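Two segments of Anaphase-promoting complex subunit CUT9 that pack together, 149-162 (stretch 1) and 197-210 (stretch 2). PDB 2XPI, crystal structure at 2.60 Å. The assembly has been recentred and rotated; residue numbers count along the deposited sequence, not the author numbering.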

# COMPACT_ATOMS: atom_id res chain seq x y z
N SER A 149 24.38 -5.81 12.84
CA SER A 149 23.19 -6.63 13.00
C SER A 149 22.84 -7.25 11.65
O SER A 149 22.79 -6.55 10.64
CB SER A 149 22.05 -5.75 13.53
OG SER A 149 20.83 -6.45 13.67
N SER A 150 22.60 -8.56 11.61
CA SER A 150 22.19 -9.21 10.35
C SER A 150 20.74 -8.88 10.01
O SER A 150 20.38 -8.76 8.83
CB SER A 150 22.37 -10.72 10.41
OG SER A 150 23.67 -11.06 10.85
N ALA A 151 19.91 -8.74 11.04
CA ALA A 151 18.53 -8.35 10.85
C ALA A 151 18.49 -6.96 10.23
O ALA A 151 17.70 -6.69 9.33
CB ALA A 151 17.77 -8.38 12.16
N CYS A 152 19.34 -6.07 10.72
CA CYS A 152 19.36 -4.71 10.21
C CYS A 152 19.88 -4.67 8.77
O CYS A 152 19.45 -3.86 7.96
CB CYS A 152 20.17 -3.79 11.13
SG CYS A 152 19.44 -3.47 12.78
N ARG A 153 20.81 -5.56 8.45
CA ARG A 153 21.31 -5.69 7.08
C ARG A 153 20.20 -6.22 6.17
O ARG A 153 19.93 -5.66 5.10
CB ARG A 153 22.53 -6.61 7.04
CG ARG A 153 23.29 -6.57 5.75
CD ARG A 153 24.60 -7.32 5.86
NE ARG A 153 25.69 -6.56 5.23
CZ ARG A 153 26.58 -5.84 5.90
NH1 ARG A 153 26.56 -5.80 7.22
NH2 ARG A 153 27.51 -5.17 5.24
N TYR A 154 19.56 -7.31 6.57
CA TYR A 154 18.42 -7.79 5.84
C TYR A 154 17.38 -6.69 5.57
O TYR A 154 16.92 -6.53 4.44
CB TYR A 154 17.75 -8.93 6.59
CG TYR A 154 16.45 -9.35 5.95
CD1 TYR A 154 16.45 -10.08 4.76
CD2 TYR A 154 15.23 -9.04 6.53
CE1 TYR A 154 15.27 -10.47 4.15
CE2 TYR A 154 14.03 -9.43 5.93
CZ TYR A 154 14.06 -10.14 4.74
OH TYR A 154 12.89 -10.55 4.14
N LEU A 155 17.01 -5.95 6.62
CA LEU A 155 15.91 -5.00 6.49
C LEU A 155 16.29 -3.77 5.67
O LEU A 155 15.48 -3.27 4.89
CB LEU A 155 15.36 -4.59 7.85
CG LEU A 155 14.03 -3.85 7.74
CD1 LEU A 155 13.04 -4.60 6.86
CD2 LEU A 155 13.43 -3.60 9.11
N ALA A 156 17.52 -3.29 5.84
CA ALA A 156 18.01 -2.18 5.03
C ALA A 156 18.03 -2.58 3.55
O ALA A 156 17.59 -1.83 2.69
CB ALA A 156 19.38 -1.72 5.49
N ALA A 157 18.54 -3.78 3.26
CA ALA A 157 18.55 -4.29 1.90
C ALA A 157 17.13 -4.40 1.36
O ALA A 157 16.84 -4.03 0.22
CB ALA A 157 19.24 -5.66 1.84
N PHE A 158 16.24 -4.94 2.19
CA PHE A 158 14.85 -5.11 1.82
C PHE A 158 14.22 -3.77 1.42
O PHE A 158 13.43 -3.73 0.48
CB PHE A 158 14.10 -5.73 2.98
CG PHE A 158 12.65 -5.93 2.72
CD1 PHE A 158 11.76 -4.87 2.81
CD2 PHE A 158 12.16 -7.20 2.43
CE1 PHE A 158 10.40 -5.06 2.59
CE2 PHE A 158 10.81 -7.40 2.20
CZ PHE A 158 9.93 -6.34 2.28
N CYS A 159 14.56 -2.69 2.13
CA CYS A 159 14.01 -1.37 1.83
C CYS A 159 14.60 -0.84 0.55
O CYS A 159 13.92 -0.16 -0.22
CB CYS A 159 14.35 -0.38 2.95
SG CYS A 159 13.45 -0.66 4.49
N LEU A 160 15.87 -1.13 0.34
CA LEU A 160 16.58 -0.69 -0.83
C LEU A 160 15.91 -1.30 -2.05
O LEU A 160 15.64 -0.61 -3.03
CB LEU A 160 18.06 -1.07 -0.72
CG LEU A 160 19.06 0.10 -0.74
CD1 LEU A 160 18.41 1.44 -0.43
CD2 LEU A 160 20.25 -0.16 0.20
N VAL A 161 15.62 -2.60 -1.98
CA VAL A 161 14.87 -3.27 -3.03
C VAL A 161 13.48 -2.65 -3.25
O VAL A 161 13.06 -2.48 -4.40
CB VAL A 161 14.76 -4.80 -2.76
CG1 VAL A 161 13.58 -5.41 -3.53
CG2 VAL A 161 16.07 -5.50 -3.13
N LYS A 162 12.78 -2.32 -2.17
CA LYS A 162 11.49 -1.63 -2.27
C LYS A 162 11.64 -0.26 -2.93
O LYS A 162 10.66 0.32 -3.43
CB LYS A 162 10.88 -1.43 -0.87
CG LYS A 162 10.30 -2.68 -0.28
CD LYS A 162 9.13 -3.11 -1.11
CE LYS A 162 8.51 -4.38 -0.57
NZ LYS A 162 7.42 -4.86 -1.48
N LYS A 197 16.77 -18.84 8.30
CA LYS A 197 18.09 -18.28 8.60
C LYS A 197 18.24 -17.00 7.82
O LYS A 197 18.00 -16.99 6.63
CB LYS A 197 19.21 -19.23 8.21
CG LYS A 197 19.21 -20.53 8.98
CD LYS A 197 20.53 -21.22 8.83
CE LYS A 197 20.57 -22.49 9.64
NZ LYS A 197 21.96 -23.01 9.79
N LEU A 198 18.61 -15.92 8.48
CA LEU A 198 18.75 -14.65 7.78
C LEU A 198 19.73 -14.77 6.61
O LEU A 198 19.63 -14.05 5.61
CB LEU A 198 19.14 -13.53 8.75
CG LEU A 198 17.98 -12.97 9.59
CD1 LEU A 198 18.48 -12.01 10.67
CD2 LEU A 198 16.95 -12.27 8.70
N GLU A 199 20.67 -15.71 6.71
CA GLU A 199 21.55 -15.99 5.58
C GLU A 199 20.72 -16.38 4.34
O GLU A 199 21.00 -15.95 3.22
CB GLU A 199 22.54 -17.10 5.91
CG GLU A 199 23.49 -17.42 4.75
CD GLU A 199 24.44 -18.56 5.05
OE1 GLU A 199 24.46 -19.05 6.20
OE2 GLU A 199 25.17 -18.97 4.12
N ALA A 200 19.68 -17.20 4.54
CA ALA A 200 18.85 -17.60 3.42
C ALA A 200 18.16 -16.39 2.85
O ALA A 200 18.25 -16.11 1.64
CB ALA A 200 17.85 -18.60 3.86
N SER A 201 17.49 -15.64 3.72
CA SER A 201 16.69 -14.49 3.32
C SER A 201 17.46 -13.46 2.53
O SER A 201 16.92 -12.81 1.63
CB SER A 201 16.06 -13.84 4.56
OG SER A 201 15.19 -14.76 5.22
N MET A 202 18.74 -13.29 2.84
CA MET A 202 19.53 -12.33 2.09
C MET A 202 19.94 -12.83 0.68
O MET A 202 20.10 -12.03 -0.25
CB MET A 202 20.74 -11.87 2.92
CG MET A 202 20.35 -11.08 4.16
SD MET A 202 21.74 -10.24 4.95
CE MET A 202 22.46 -11.53 5.95
N CYS A 203 20.08 -14.15 0.51
CA CYS A 203 20.32 -14.72 -0.83
C CYS A 203 19.06 -14.58 -1.65
O CYS A 203 19.13 -14.41 -2.87
CB CYS A 203 20.68 -16.21 -0.77
SG CYS A 203 22.33 -16.62 -0.17
N TYR A 204 17.90 -14.67 -1.00
CA TYR A 204 16.64 -14.50 -1.69
C TYR A 204 16.60 -13.07 -2.18
O TYR A 204 16.16 -12.80 -3.30
CB TYR A 204 15.46 -14.76 -0.76
CG TYR A 204 14.16 -14.21 -1.30
CD1 TYR A 204 13.50 -14.83 -2.34
CD2 TYR A 204 13.61 -13.04 -0.78
CE1 TYR A 204 12.32 -14.31 -2.85
CE2 TYR A 204 12.43 -12.52 -1.27
CZ TYR A 204 11.79 -13.16 -2.31
OH TYR A 204 10.61 -12.64 -2.81
N LEU A 205 17.05 -12.17 -1.32
CA LEU A 205 16.99 -10.75 -1.62
C LEU A 205 17.92 -10.50 -2.79
O LEU A 205 17.57 -9.82 -3.76
CB LEU A 205 17.42 -9.94 -0.42
CG LEU A 205 16.50 -8.80 0.05
CD1 LEU A 205 15.02 -9.13 -0.11
CD2 LEU A 205 16.84 -8.48 1.49
N ARG A 206 19.11 -11.09 -2.71
CA ARG A 206 20.07 -11.00 -3.80
C ARG A 206 19.49 -11.57 -5.09
O ARG A 206 19.77 -11.07 -6.18
CB ARG A 206 21.36 -11.70 -3.45
CG ARG A 206 22.55 -10.80 -3.62
CD ARG A 206 23.80 -11.60 -3.81
NE ARG A 206 23.72 -12.76 -2.96
CZ ARG A 206 23.79 -12.70 -1.64
NH1 ARG A 206 23.97 -11.54 -1.01
NH2 ARG A 206 23.70 -13.82 -0.94
N GLY A 207 18.68 -12.61 -4.97
CA GLY A 207 17.99 -13.17 -6.11
C GLY A 207 17.04 -12.15 -6.72
O GLY A 207 17.00 -12.00 -7.94
N GLN A 208 16.29 -11.44 -5.88
CA GLN A 208 15.33 -10.44 -6.34
C GLN A 208 15.99 -9.31 -7.13
O GLN A 208 15.43 -8.79 -8.09
CB GLN A 208 14.61 -9.82 -5.16
CG GLN A 208 13.59 -10.73 -4.53
CD GLN A 208 12.32 -10.79 -5.34
OE1 GLN A 208 12.33 -11.18 -6.49
NE2 GLN A 208 11.22 -10.37 -4.73
N VAL A 209 17.18 -8.92 -6.68
CA VAL A 209 17.95 -7.87 -7.35
C VAL A 209 18.35 -8.36 -8.74
O VAL A 209 18.06 -7.71 -9.75
CB VAL A 209 19.23 -7.50 -6.54
CG1 VAL A 209 20.20 -6.70 -7.40
CG2 VAL A 209 18.88 -6.74 -5.28
N TYR A 210 19.02 -9.51 -8.79
CA TYR A 210 19.49 -10.06 -10.05
C TYR A 210 18.38 -10.25 -11.07
O TYR A 210 18.60 -10.11 -12.27
CB TYR A 210 20.25 -11.36 -9.82
CG TYR A 210 21.67 -11.10 -9.40
CD1 TYR A 210 22.42 -10.12 -10.04
CD2 TYR A 210 22.27 -11.83 -8.39
CE1 TYR A 210 23.71 -9.88 -9.68
CE2 TYR A 210 23.57 -11.59 -8.03
CZ TYR A 210 24.28 -10.61 -8.67
OH TYR A 210 25.58 -10.36 -8.31

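The two segments of CUT9 meet as a pair of nearly parallel helices held together by apolar side-chain packing, with a single tyrosine set as a knob into a hole on the neighbouring helix and no hydrogen bond passing between them. Helix 150-162 and helix 198-210 run in the same direction at an angle of 18°, and their axes approach to 10.0 Å. So shallow an angle keeps the helices in register over several turns: Ser-150 lies beside Leu-198, Tyr-154 beside Met-202, Phe-158 beside Leu-205 and Val-161 beside Val-209. The CA atoms of Tyr-154 and Met-202 come within 6.0 Å, the closest of these pairs, and the packing is centred nearby.

Tyr-154 is the knob. Its CA-to-CB bond points sideways, but with chi1 at 173° (t) the ring is carried closer to the second helix, where it sits among Leu-198, Ser-201, Met-202 and Leu-205. These four positions, spaced i, i+3, i+4 and i+7 over about two turns, enclose a hollow of the kind a helix surface naturally offers. Ser-201 contributes a small side chain, and its CB lies 3.5 Å from Tyr-154 CE1; a short residue suits a place where the ring comes so near. Met-202 lies at the ring edge, its CG 4.1 Å from Tyr-154 CD1, while Leu-198 CD2 packs 4.0 Å from Tyr-154 CB. A buried tyrosine also carries a hydroxyl that must be satisfied, and here Tyr-154 OH finds a hydrogen bond elsewhere in the structure, as does Ser-201 OG, so the polar groups of both residues are provided for without bonding across the interface.

Leu-205, one wall of that hole, also makes the broadest contact from the second helix. It points toward the first helix and has 91 Å² covered, the largest share of any residue here and nearly matched by the 90 Å² of Tyr-154. Its CD2 lies 3.7 Å from Tyr-154 CD1, 3.7 Å from Ala-157 CB and 4.2 Å from Phe-158 CB, and also comes within 3.5 Å of Tyr-154 O. One methyl group thus reaches both side chains and backbone. Ala-157 points toward the second helix, and its lone methyl fits this close approach.

Toward the N-terminal ends, Leu-198 packs against the first turn of the first helix. Its CD1 rests 3.6 Å from Ala-151 N and 4.0 Å from Ala-151 CB; the CA-to-CB bond of Ala-151 points away overall, yet CB still touches the leucine. Met-202 extends the apolar surface with its flexible thioether, placing SD 4.1 Å from Arg-153 CG, so that the aliphatic part of the arginine joins the packing. At the far end Val-161 and Val-209 close the contact through their CG2 atoms, 3.7 Å apart.

In all, 544 Å² is buried, counting both sides. The example illustrates a general rule of helix pairing: each helix pairs most of its backbone internally, as in the bond from Phe-158 N to Tyr-154 O (2.8 Å), leaving complementary side-chain shape to join the two.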